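Local coordinates for protein secondary thiamine-phosphate synthase enzyme (Thermus thermophilus, PDB 2CU5) that has no established function but, as a trimeric member of the UPF0047 (YjbQ) family, probably has a secondary thiamine-phosphate synthase activity, at residues Val5-Pro10 with Arg21-Ala26; Phe16-Arg21 with Gln110-Glu115; Tyr35-His40 with Glu123-Leu128; Leu45-Gly50 with Val92-Leu97. One frame throughout, in Å; residues are numbered along the deposited sequence.

Contact 1. Residues Val5-Pro10 with Arg21-Ala26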
# COMPACT_ATOMS: atom_id res chain seq x y z
N VAL A 5 6.21 -6.83 -19.49
CA VAL A 5 6.52 -5.66 -20.31
C VAL A 5 7.23 -4.60 -19.48
O VAL A 5 6.83 -4.33 -18.35
CB VAL A 5 5.25 -5.04 -20.91
CG1 VAL A 5 5.61 -3.82 -21.74
CG2 VAL A 5 4.53 -6.07 -21.76
N ARG A 6 8.28 -4.02 -20.05
CA ARG A 6 9.03 -2.98 -19.37
C ARG A 6 8.79 -1.61 -19.98
O ARG A 6 9.22 -1.32 -21.09
CB ARG A 6 10.53 -3.31 -19.40
CG ARG A 6 11.43 -2.19 -18.91
CD ARG A 6 12.60 -2.76 -18.12
NE ARG A 6 13.27 -3.84 -18.83
CZ ARG A 6 14.04 -4.76 -18.25
NH1 ARG A 6 14.25 -4.74 -16.94
NH2 ARG A 6 14.59 -5.71 -18.99
N LEU A 7 8.06 -0.77 -19.24
CA LEU A 7 7.78 0.58 -19.69
C LEU A 7 8.87 1.45 -19.09
O LEU A 7 9.37 1.16 -18.00
CB LEU A 7 6.41 1.04 -19.18
CG LEU A 7 5.19 0.19 -19.56
CD1 LEU A 7 3.94 0.76 -18.90
CD2 LEU A 7 5.03 0.17 -21.07
N GLU A 8 9.26 2.50 -19.80
CA GLU A 8 10.29 3.41 -19.31
C GLU A 8 9.61 4.78 -19.32
O GLU A 8 9.19 5.27 -20.36
CB GLU A 8 11.52 3.35 -20.21
CG GLU A 8 11.88 1.90 -20.56
CD GLU A 8 13.31 1.69 -21.00
OE1 GLU A 8 13.81 2.48 -21.84
OE2 GLU A 8 13.95 0.73 -20.51
N VAL A 9 9.49 5.37 -18.13
CA VAL A 9 8.79 6.64 -17.97
C VAL A 9 9.62 7.83 -17.53
O VAL A 9 10.22 7.81 -16.46
CB VAL A 9 7.64 6.45 -16.94
CG1 VAL A 9 6.75 7.67 -16.92
CG2 VAL A 9 6.84 5.20 -17.28
N PRO A 10 9.68 8.89 -18.35
CA PRO A 10 10.46 10.07 -17.95
C PRO A 10 9.72 10.76 -16.80
O PRO A 10 8.49 10.87 -16.82
CB PRO A 10 10.47 10.92 -19.22
CG PRO A 10 10.36 9.90 -20.32
CD PRO A 10 9.30 8.97 -19.78
N ARG A 21 -2.54 5.61 -19.82
CA ARG A 21 -2.54 5.25 -21.23
C ARG A 21 -1.35 4.40 -21.64
O ARG A 21 -1.49 3.48 -22.45
CB ARG A 21 -2.63 6.51 -22.10
CG ARG A 21 -2.66 6.23 -23.60
CD ARG A 21 -3.67 5.14 -23.96
NE ARG A 21 -5.01 5.43 -23.45
CZ ARG A 21 -5.76 6.44 -23.86
NH1 ARG A 21 -5.31 7.27 -24.80
NH2 ARG A 21 -6.97 6.62 -23.35
N LYS A 22 -0.17 4.70 -21.09
CA LYS A 22 1.01 3.91 -21.43
C LYS A 22 0.89 2.47 -20.92
O LYS A 22 1.39 1.54 -21.55
CB LYS A 22 2.28 4.58 -20.89
CG LYS A 22 2.68 5.81 -21.71
CD LYS A 22 4.00 6.43 -21.30
CE LYS A 22 4.33 7.62 -22.19
NZ LYS A 22 5.63 8.27 -21.85
N VAL A 23 0.23 2.29 -19.77
CA VAL A 23 0.03 0.95 -19.24
C VAL A 23 -0.96 0.23 -20.15
O VAL A 23 -0.75 -0.91 -20.53
CB VAL A 23 -0.58 0.97 -17.81
CG1 VAL A 23 -1.08 -0.43 -17.44
CG2 VAL A 23 0.47 1.42 -16.80
N GLU A 24 -2.05 0.92 -20.51
CA GLU A 24 -3.07 0.33 -21.37
C GLU A 24 -2.50 -0.08 -22.73
O GLU A 24 -2.89 -1.10 -23.29
CB GLU A 24 -4.23 1.32 -21.58
CG GLU A 24 -4.99 1.64 -20.29
CD GLU A 24 -6.12 2.63 -20.49
OE1 GLU A 24 -5.94 3.61 -21.23
OE2 GLU A 24 -7.19 2.43 -19.87
N ALA A 25 -1.56 0.71 -23.24
CA ALA A 25 -0.95 0.41 -24.52
C ALA A 25 -0.14 -0.88 -24.45
O ALA A 25 0.12 -1.51 -25.48
CB ALA A 25 -0.05 1.57 -24.97
N ALA A 26 0.25 -1.27 -23.25
CA ALA A 26 1.03 -2.49 -23.07
C ALA A 26 0.15 -3.72 -22.85
O ALA A 26 0.65 -4.85 -22.81
CB ALA A 26 2.01 -2.33 -21.91
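Leu7 meets Lys22, Val23 and Ala26, and its side chain makes three of the five residue contacts between the segments. The bond from CA to CB heads for the helix, and chi1 of -57° puts CG beside the backbone N, anti to the carbonyl carbon. Beyond CG both methyls sit over Lys22 O. CD1 lies 3.8 Å from Lys22 O and 3.9 Å from Val23 CA, with the Val23 methyl CG2 a little farther off at 4.1 Å. CD2, 3.9 Å from Lys22 O, reaches on to Ala26 CB at 4.0 Å. That same Ala26 CB is met by Val5 CG1 at 3.9 Å, and two branched side chains from one face of the strand therefore converge on a single methyl. Replacing Leu7 by an alanine would remove both methyls and would probably leave a gap beside Val23 and Ala26. At the other end, Lys22 runs out extended until NZ comes within 4.3 Å of Pro10 CD, a loose brush. The contact is largely apolar and lies near the surface. Strand 5-10 and helix 21-25 run nearly antiparallel, at 155°, with axes 9.8 Å apart. Beside Leu7 on the same face is Val126 of strand 120-128, and the short helix lies across the face of the sheet that bears them both, Val23 reaching as far as Leu103 of strand 102-103.

Contact 2. Residues Phe16-Arg21 with Gln110-Glu115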
# COMPACT_ATOMS: atom_id res chain seq x y z
N PHE A 16 3.47 13.70 -10.04
CA PHE A 16 2.67 12.53 -10.37
C PHE A 16 2.57 12.46 -11.89
O PHE A 16 1.98 13.35 -12.52
CB PHE A 16 1.28 12.65 -9.75
CG PHE A 16 1.26 12.48 -8.27
CD1 PHE A 16 1.18 11.21 -7.70
CD2 PHE A 16 1.33 13.58 -7.42
CE1 PHE A 16 1.17 11.03 -6.32
CE2 PHE A 16 1.32 13.41 -6.03
CZ PHE A 16 1.24 12.14 -5.48
N VAL A 17 3.15 11.42 -12.46
CA VAL A 17 3.12 11.24 -13.91
C VAL A 17 2.00 10.26 -14.24
O VAL A 17 1.99 9.13 -13.76
CB VAL A 17 4.46 10.67 -14.43
CG1 VAL A 17 4.43 10.56 -15.95
CG2 VAL A 17 5.61 11.56 -13.98
N ASN A 18 1.06 10.71 -15.06
CA ASN A 18 -0.09 9.89 -15.46
C ASN A 18 0.37 8.84 -16.47
O ASN A 18 0.70 9.16 -17.61
CB ASN A 18 -1.16 10.78 -16.09
CG ASN A 18 -2.48 10.06 -16.28
OD1 ASN A 18 -2.50 8.87 -16.60
ND2 ASN A 18 -3.58 10.77 -16.07
N ILE A 19 0.39 7.58 -16.06
CA ILE A 19 0.83 6.50 -16.93
C ILE A 19 -0.30 5.56 -17.33
O ILE A 19 -0.07 4.45 -17.82
CB ILE A 19 1.92 5.66 -16.25
CG1 ILE A 19 1.34 5.03 -14.97
CG2 ILE A 19 3.14 6.54 -15.93
CD1 ILE A 19 2.26 4.04 -14.28
N THR A 20 -1.53 6.01 -17.12
CA THR A 20 -2.71 5.20 -17.43
C THR A 20 -2.69 4.69 -18.87
O THR A 20 -2.80 3.49 -19.11
CB THR A 20 -4.00 6.01 -17.21
OG1 THR A 20 -3.97 6.63 -15.92
CG2 THR A 20 -5.22 5.10 -17.28
N ARG A 21 -2.54 5.61 -19.82
CA ARG A 21 -2.54 5.25 -21.23
C ARG A 21 -1.35 4.40 -21.64
O ARG A 21 -1.49 3.48 -22.45
CB ARG A 21 -2.63 6.51 -22.10
CG ARG A 21 -2.66 6.23 -23.60
CD ARG A 21 -3.67 5.14 -23.96
NE ARG A 21 -5.01 5.43 -23.45
CZ ARG A 21 -5.76 6.44 -23.86
NH1 ARG A 21 -5.31 7.27 -24.80
NH2 ARG A 21 -6.97 6.62 -23.35
N GLN A 110 -6.95 7.80 -11.98
CA GLN A 110 -5.91 7.68 -13.00
C GLN A 110 -4.72 7.00 -12.33
O GLN A 110 -4.55 7.10 -11.11
CB GLN A 110 -5.50 9.07 -13.52
CG GLN A 110 -6.54 9.75 -14.39
CD GLN A 110 -6.66 9.12 -15.77
OE1 GLN A 110 -5.86 9.40 -16.66
NE2 GLN A 110 -7.65 8.25 -15.94
N VAL A 111 -3.92 6.28 -13.11
CA VAL A 111 -2.75 5.60 -12.56
C VAL A 111 -1.55 6.52 -12.65
O VAL A 111 -1.22 7.02 -13.73
CB VAL A 111 -2.46 4.29 -13.32
CG1 VAL A 111 -1.28 3.57 -12.70
CG2 VAL A 111 -3.69 3.40 -13.29
N PHE A 112 -0.89 6.75 -11.51
CA PHE A 112 0.26 7.65 -11.46
C PHE A 112 1.56 7.03 -10.99
O PHE A 112 1.59 6.18 -10.11
CB PHE A 112 -0.02 8.83 -10.53
CG PHE A 112 -1.05 9.78 -11.03
CD1 PHE A 112 -0.74 10.72 -12.01
CD2 PHE A 112 -2.34 9.77 -10.50
CE1 PHE A 112 -1.70 11.63 -12.47
CE2 PHE A 112 -3.30 10.66 -10.94
CZ PHE A 112 -2.98 11.60 -11.93
N LEU A 113 2.65 7.48 -11.61
CA LEU A 113 3.97 7.07 -11.18
C LEU A 113 4.34 8.28 -10.31
O LEU A 113 4.51 9.38 -10.82
CB LEU A 113 4.95 6.95 -12.35
CG LEU A 113 6.29 6.31 -11.98
CD1 LEU A 113 7.13 6.15 -13.24
CD2 LEU A 113 7.03 7.16 -10.95
N ALA A 114 4.43 8.07 -9.01
CA ALA A 114 4.75 9.16 -8.09
C ALA A 114 6.26 9.32 -7.94
O ALA A 114 6.89 8.57 -7.21
CB ALA A 114 4.10 8.89 -6.73
N GLU A 115 6.82 10.31 -8.62
CA GLU A 115 8.26 10.57 -8.55
C GLU A 115 8.61 11.51 -7.40
O GLU A 115 8.09 12.62 -7.33
CB GLU A 115 8.75 11.19 -9.86
CG GLU A 115 10.24 11.52 -9.83
CD GLU A 115 11.10 10.28 -9.65
OE1 GLU A 115 11.48 9.66 -10.67
OE2 GLU A 115 11.38 9.91 -8.48
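Phe16-Asn18 and Phe112-Ala114 pair as antiparallel neighbours at one border of the three-stranded sheet, and the pairing passes straight into an Asx turn at the start of helix 20-25. Val17 and Leu113 form the hydrogen-bonded pair, with Val17 N to Leu113 O at 2.9 Å and Leu113 N to Val17 O at 2.8 Å. On the face carrying Phe16, Asn18, Phe112 and Ala114, the Phe16 ring turns its edge to the face of Phe112 in a T-shaped pair, planes 76° apart and centroids separated by 5.9 Å. Phe16 also touches Leu59 and Leu60, and Leu88 of the second subunit. Asn18 has CG anti to its backbone N (chi1 -169°), beside the carbonyl carbon. Its OD1 accepts from Thr20 OG1 at 2.8 Å and from Thr20 N at 3.1 Å, while ND2 reaches Gln110 OE1 at 2.7 Å, in the plane of both amides and on a lone pair of the acceptor. An alanine in place of Gln110 would remove OE1 and is likely to leave Asn18 ND2 without this mate, the amide then held through OD1. The backbone ladder runs on with Ile19 N to Val111 O at 2.9 Å, and Thr20 OG1 accepts from Val111 N at 2.8 Å. One hydroxyl thus gives its proton to Asn18 and takes one from Val111, adding the next rung as 16-21 turns into helix.

Contact 3. Residues Tyr35-His40 with Glu123-Leu128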
# COMPACT_ATOMS: atom_id res chain seq x y z
N TYR A 35 -0.86 -6.47 -13.23
CA TYR A 35 0.08 -6.19 -12.15
C TYR A 35 1.07 -5.12 -12.60
O TYR A 35 1.59 -5.17 -13.72
CB TYR A 35 0.83 -7.47 -11.77
CG TYR A 35 1.97 -7.28 -10.80
CD1 TYR A 35 1.74 -6.99 -9.46
CD2 TYR A 35 3.30 -7.39 -11.24
CE1 TYR A 35 2.81 -6.81 -8.57
CE2 TYR A 35 4.36 -7.21 -10.35
CZ TYR A 35 4.11 -6.92 -9.02
OH TYR A 35 5.17 -6.75 -8.16
N LEU A 36 1.33 -4.14 -11.73
CA LEU A 36 2.27 -3.06 -12.01
C LEU A 36 3.28 -2.98 -10.87
O LEU A 36 2.92 -3.11 -9.70
CB LEU A 36 1.54 -1.72 -12.12
CG LEU A 36 0.47 -1.55 -13.20
CD1 LEU A 36 -0.07 -0.13 -13.12
CD2 LEU A 36 1.07 -1.82 -14.59
N PHE A 37 4.54 -2.73 -11.22
CA PHE A 37 5.60 -2.66 -10.22
C PHE A 37 6.72 -1.70 -10.63
O PHE A 37 7.10 -1.64 -11.80
CB PHE A 37 6.18 -4.07 -10.02
CG PHE A 37 7.28 -4.17 -8.99
CD1 PHE A 37 7.00 -4.08 -7.63
CD2 PHE A 37 8.60 -4.38 -9.39
CE1 PHE A 37 8.01 -4.21 -6.68
CE2 PHE A 37 9.62 -4.52 -8.45
CZ PHE A 37 9.33 -4.44 -7.08
N VAL A 38 7.24 -0.93 -9.68
CA VAL A 38 8.38 -0.07 -9.97
C VAL A 38 9.54 -0.68 -9.19
O VAL A 38 9.48 -0.83 -7.97
CB VAL A 38 8.18 1.42 -9.54
CG1 VAL A 38 7.30 2.14 -10.54
CG2 VAL A 38 7.58 1.50 -8.14
N PRO A 39 10.61 -1.08 -9.90
CA PRO A 39 11.77 -1.67 -9.24
C PRO A 39 12.67 -0.57 -8.71
O PRO A 39 13.88 -0.57 -8.95
CB PRO A 39 12.43 -2.45 -10.37
CG PRO A 39 12.21 -1.52 -11.54
CD PRO A 39 10.77 -1.10 -11.37
N HIS A 40 12.07 0.36 -7.98
CA HIS A 40 12.79 1.51 -7.43
C HIS A 40 12.43 1.74 -5.97
O HIS A 40 11.41 1.25 -5.49
CB HIS A 40 12.44 2.75 -8.25
CG HIS A 40 12.69 2.59 -9.72
ND1 HIS A 40 13.95 2.43 -10.25
CD2 HIS A 40 11.84 2.56 -10.77
CE1 HIS A 40 13.87 2.30 -11.56
NE2 HIS A 40 12.59 2.38 -11.90
N GLU A 123 11.46 2.78 -14.54
CA GLU A 123 10.95 1.57 -15.16
C GLU A 123 9.65 1.20 -14.44
O GLU A 123 9.52 1.40 -13.23
CB GLU A 123 11.92 0.40 -14.99
CG GLU A 123 13.06 0.36 -15.99
CD GLU A 123 13.90 -0.90 -15.84
OE1 GLU A 123 13.32 -1.98 -15.61
OE2 GLU A 123 15.15 -0.81 -15.95
N VAL A 124 8.69 0.69 -15.20
CA VAL A 124 7.43 0.24 -14.65
C VAL A 124 7.18 -1.10 -15.34
O VAL A 124 7.10 -1.16 -16.56
CB VAL A 124 6.27 1.20 -14.96
CG1 VAL A 124 4.96 0.60 -14.47
CG2 VAL A 124 6.51 2.55 -14.29
N TRP A 125 7.09 -2.16 -14.55
CA TRP A 125 6.85 -3.49 -15.11
C TRP A 125 5.37 -3.79 -15.16
O TRP A 125 4.63 -3.46 -14.23
CB TRP A 125 7.58 -4.55 -14.29
CG TRP A 125 9.06 -4.35 -14.23
CD1 TRP A 125 9.82 -3.57 -15.05
CD2 TRP A 125 9.97 -4.97 -13.31
NE1 TRP A 125 11.15 -3.67 -14.70
CE2 TRP A 125 11.27 -4.53 -13.64
CE3 TRP A 125 9.81 -5.87 -12.24
CZ2 TRP A 125 12.41 -4.94 -12.94
CZ3 TRP A 125 10.94 -6.29 -11.54
CH2 TRP A 125 12.22 -5.82 -11.90
N VAL A 126 4.93 -4.41 -16.25
CA VAL A 126 3.52 -4.73 -16.42
C VAL A 126 3.37 -6.23 -16.66
O VAL A 126 3.98 -6.78 -17.57
CB VAL A 126 2.92 -3.97 -17.62
CG1 VAL A 126 1.42 -4.21 -17.69
CG2 VAL A 126 3.22 -2.48 -17.49
N ARG A 127 2.54 -6.86 -15.84
CA ARG A 127 2.29 -8.29 -15.95
C ARG A 127 0.79 -8.55 -16.01
O ARG A 127 0.04 -8.08 -15.16
CB ARG A 127 2.88 -9.01 -14.74
CG ARG A 127 2.42 -10.45 -14.57
CD ARG A 127 2.95 -11.35 -15.66
NE ARG A 127 3.29 -12.66 -15.10
CZ ARG A 127 2.40 -13.53 -14.64
NH1 ARG A 127 1.10 -13.26 -14.68
NH2 ARG A 127 2.82 -14.68 -14.12
N LEU A 128 0.37 -9.30 -17.02
CA LEU A 128 -1.04 -9.64 -17.17
C LEU A 128 -1.30 -10.97 -16.47
O LEU A 128 -0.54 -11.92 -16.64
CB LEU A 128 -1.40 -9.77 -18.65
CG LEU A 128 -0.87 -8.69 -19.60
CD1 LEU A 128 -1.25 -9.04 -21.04
CD2 LEU A 128 -1.44 -7.34 -19.22
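Trp125 has Pro39 over one face of its indole: Pro39 CB stands 3.9 Å from the centroid of the six-membered ring, a CH-pi contact, and Pro39 CG lies above the same face toward the rim. Phe37 comes alongside, its CD2 3.4 Å from Trp125 CE3 with the ring planes 44° apart, neither a stack nor a T-shape. The alternation of the strands puts Trp125 on the side of the sheet that also bears Phe37 and Tyr35; chi1 of -59° sets its CG anti to the carbonyl carbon. The His40 ring has Pro39 CG over one face and Glu123 N at its edge, where NE2 accepts the backbone N-H at 2.9 Å in a nearly straight bond (173°). Tyr35 meets Arg127 CB with its ring edge, at 3.9 Å from CD2, while its hydroxyl bonds Leu95 O of the third subunit. On the other face of the sheet Leu36 and Val126 lie side by side, with CD2 of the former 3.7 Å from CG2 of the latter. Four backbone bonds tie the strands, among them Tyr35 N to Arg127 O at 2.7 Å and Phe37 N to Trp125 O at 3.1 Å. Pro39, centre of an inverse gamma turn, has no N-H with which to prolong this ladder. The chemistry accordingly changes along the pair: after the regular backbone bonds end, a proline over an indole and an imidazole nitrogen gripping a main-chain N-H keep the segments together.

Contact 4. Residues Leu45-Gly50 with Val92-Leu97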
# COMPACT_ATOMS: atom_id res chain seq x y z
N LEU A 45 3.85 4.08 -6.88
CA LEU A 45 2.71 3.92 -7.78
C LEU A 45 1.45 4.15 -6.96
O LEU A 45 1.33 3.63 -5.85
CB LEU A 45 2.67 2.52 -8.38
CG LEU A 45 3.74 2.17 -9.41
CD1 LEU A 45 3.67 0.69 -9.74
CD2 LEU A 45 3.55 3.03 -10.66
N THR A 46 0.52 4.91 -7.50
CA THR A 46 -0.71 5.19 -6.79
C THR A 46 -1.84 5.43 -7.77
O THR A 46 -1.61 5.73 -8.95
CB THR A 46 -0.56 6.44 -5.88
OG1 THR A 46 -1.75 6.62 -5.09
CG2 THR A 46 -0.36 7.69 -6.73
N VAL A 47 -3.07 5.27 -7.29
CA VAL A 47 -4.25 5.53 -8.09
C VAL A 47 -4.89 6.74 -7.42
O VAL A 47 -5.29 6.67 -6.26
CB VAL A 47 -5.25 4.36 -8.07
CG1 VAL A 47 -6.51 4.76 -8.80
CG2 VAL A 47 -4.63 3.12 -8.73
N GLN A 48 -4.98 7.85 -8.14
CA GLN A 48 -5.56 9.06 -7.59
C GLN A 48 -6.26 9.91 -8.64
O GLN A 48 -6.42 9.50 -9.78
CB GLN A 48 -4.48 9.88 -6.88
CG GLN A 48 -4.49 9.70 -5.36
CD GLN A 48 -5.81 10.12 -4.76
OE1 GLN A 48 -6.35 11.17 -5.11
NE2 GLN A 48 -6.33 9.32 -3.83
N GLU A 49 -6.69 11.11 -8.24
CA GLU A 49 -7.40 11.99 -9.15
C GLU A 49 -6.50 12.92 -9.95
O GLU A 49 -5.61 13.58 -9.40
CB GLU A 49 -8.42 12.83 -8.39
CG GLU A 49 -9.41 13.53 -9.30
CD GLU A 49 -10.23 14.58 -8.60
OE1 GLU A 49 -10.69 14.34 -7.46
OE2 GLU A 49 -10.44 15.65 -9.21
N GLY A 50 -6.73 12.97 -11.26
CA GLY A 50 -5.96 13.84 -12.12
C GLY A 50 -6.81 14.95 -12.71
O GLY A 50 -6.28 15.99 -13.12
N VAL A 92 4.87 0.49 -3.95
CA VAL A 92 5.55 0.31 -5.23
C VAL A 92 4.89 -0.68 -6.19
O VAL A 92 5.51 -1.10 -7.17
CB VAL A 92 7.02 -0.11 -5.03
CG1 VAL A 92 7.77 0.98 -4.27
CG2 VAL A 92 7.09 -1.43 -4.27
N HIS A 93 3.65 -1.06 -5.91
CA HIS A 93 2.96 -1.98 -6.81
C HIS A 93 1.46 -1.72 -6.80
O HIS A 93 0.91 -1.15 -5.85
CB HIS A 93 3.25 -3.44 -6.46
CG HIS A 93 2.32 -4.03 -5.45
ND1 HIS A 93 2.46 -3.84 -4.09
CD2 HIS A 93 1.23 -4.83 -5.60
CE1 HIS A 93 1.50 -4.48 -3.45
NE2 HIS A 93 0.74 -5.09 -4.34
N LEU A 94 0.81 -2.14 -7.88
CA LEU A 94 -0.63 -1.98 -8.02
C LEU A 94 -1.16 -3.22 -8.70
O LEU A 94 -0.42 -3.93 -9.37
CB LEU A 94 -0.96 -0.76 -8.90
CG LEU A 94 -0.68 0.63 -8.33
CD1 LEU A 94 -0.97 1.68 -9.39
CD2 LEU A 94 -1.55 0.85 -7.10
N LEU A 95 -2.45 -3.48 -8.51
CA LEU A 95 -3.11 -4.61 -9.13
C LEU A 95 -4.44 -4.01 -9.58
O LEU A 95 -5.23 -3.56 -8.75
CB LEU A 95 -3.33 -5.73 -8.12
CG LEU A 95 -3.92 -7.02 -8.69
CD1 LEU A 95 -3.00 -7.56 -9.79
CD2 LEU A 95 -4.10 -8.05 -7.58
N LEU A 96 -4.66 -3.99 -10.89
CA LEU A 96 -5.87 -3.38 -11.43
C LEU A 96 -6.60 -4.25 -12.45
O LEU A 96 -6.00 -5.13 -13.06
CB LEU A 96 -5.50 -2.05 -12.10
CG LEU A 96 -4.75 -1.04 -11.22
CD1 LEU A 96 -3.97 -0.06 -12.08
CD2 LEU A 96 -5.75 -0.32 -10.32
N LEU A 97 -7.89 -3.98 -12.61
CA LEU A 97 -8.74 -4.70 -13.55
C LEU A 97 -8.66 -4.05 -14.92
O LEU A 97 -8.62 -2.82 -15.03
CB LEU A 97 -10.20 -4.66 -13.09
CG LEU A 97 -10.56 -5.33 -11.77
CD1 LEU A 97 -11.94 -4.87 -11.32
CD2 LEU A 97 -10.51 -6.82 -11.94
O HOH W 1 1.14 1.17 -4.43
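Leu45 and Val47 face Leu94 and Leu96 where the three-stranded and five-stranded antiparallel sheets of the chain pack against each other. The evidence is in the axes: strands 45-48 and 93-97 are 6.5 Å apart at closest, inclined by 47°, and their contact is made by side chains, without a direct hydrogen bond between the segments. Leu45 points at the other strand and presents CB to Leu94 CG at 3.8 Å. With chi1 of -71°, its CG is anti to the carbonyl carbon, and beyond it CD1 lies against the backbone, 3.6 Å from Val92 O. Leu94 points back toward Leu45 and slants across Val47, its CD1 meeting Val47 CG2 at 4.0 Å. The same Val47 methyl also touches Leu96 CD2 at 4.0 Å; these two side chains slide past one another in opposite directions, in contrast to the slanting approach of Leu94. Val47 CG2 is thus lodged between Leu94 and Leu96, alternate residues on one side of strand 93-97. Behind them, Leu94 and Leu96 also touch Val111, and Leu45 reaches Leu36. The outer sides of both strands serve the trimer: Thr46 packs on Leu88 of the second subunit and the His93 ring meets His93 of that subunit. Near the start of both strands a single water spans the gap, hydrogen-bonded to Leu45 O at 2.8 Å and to His93 O at 2.7 Å.

Contacts 2, 3 and 4 are buried, whereas contact 1 lies at the surface. Contacts 2 and 3 are strand pairings, one in each sheet, rich in backbone bonds; contact 4 joins the two sheets by aliphatic packing and a water, and contact 1 sets a helix on an edge strand mainly by apolar contact. The helix of contact 1 begins in contact 2, through the shared Arg21. Backbone bonds run from contact 3 to segments 5-10 and 92-97, placing contacts 1 and 4 about its sheet, while Gln110 and Phe112 of contact 2 bond Gln48 and Thr46 of contact 4. Val9, Leu113 and Val124 pack together where contacts 1, 2 and 3 meet.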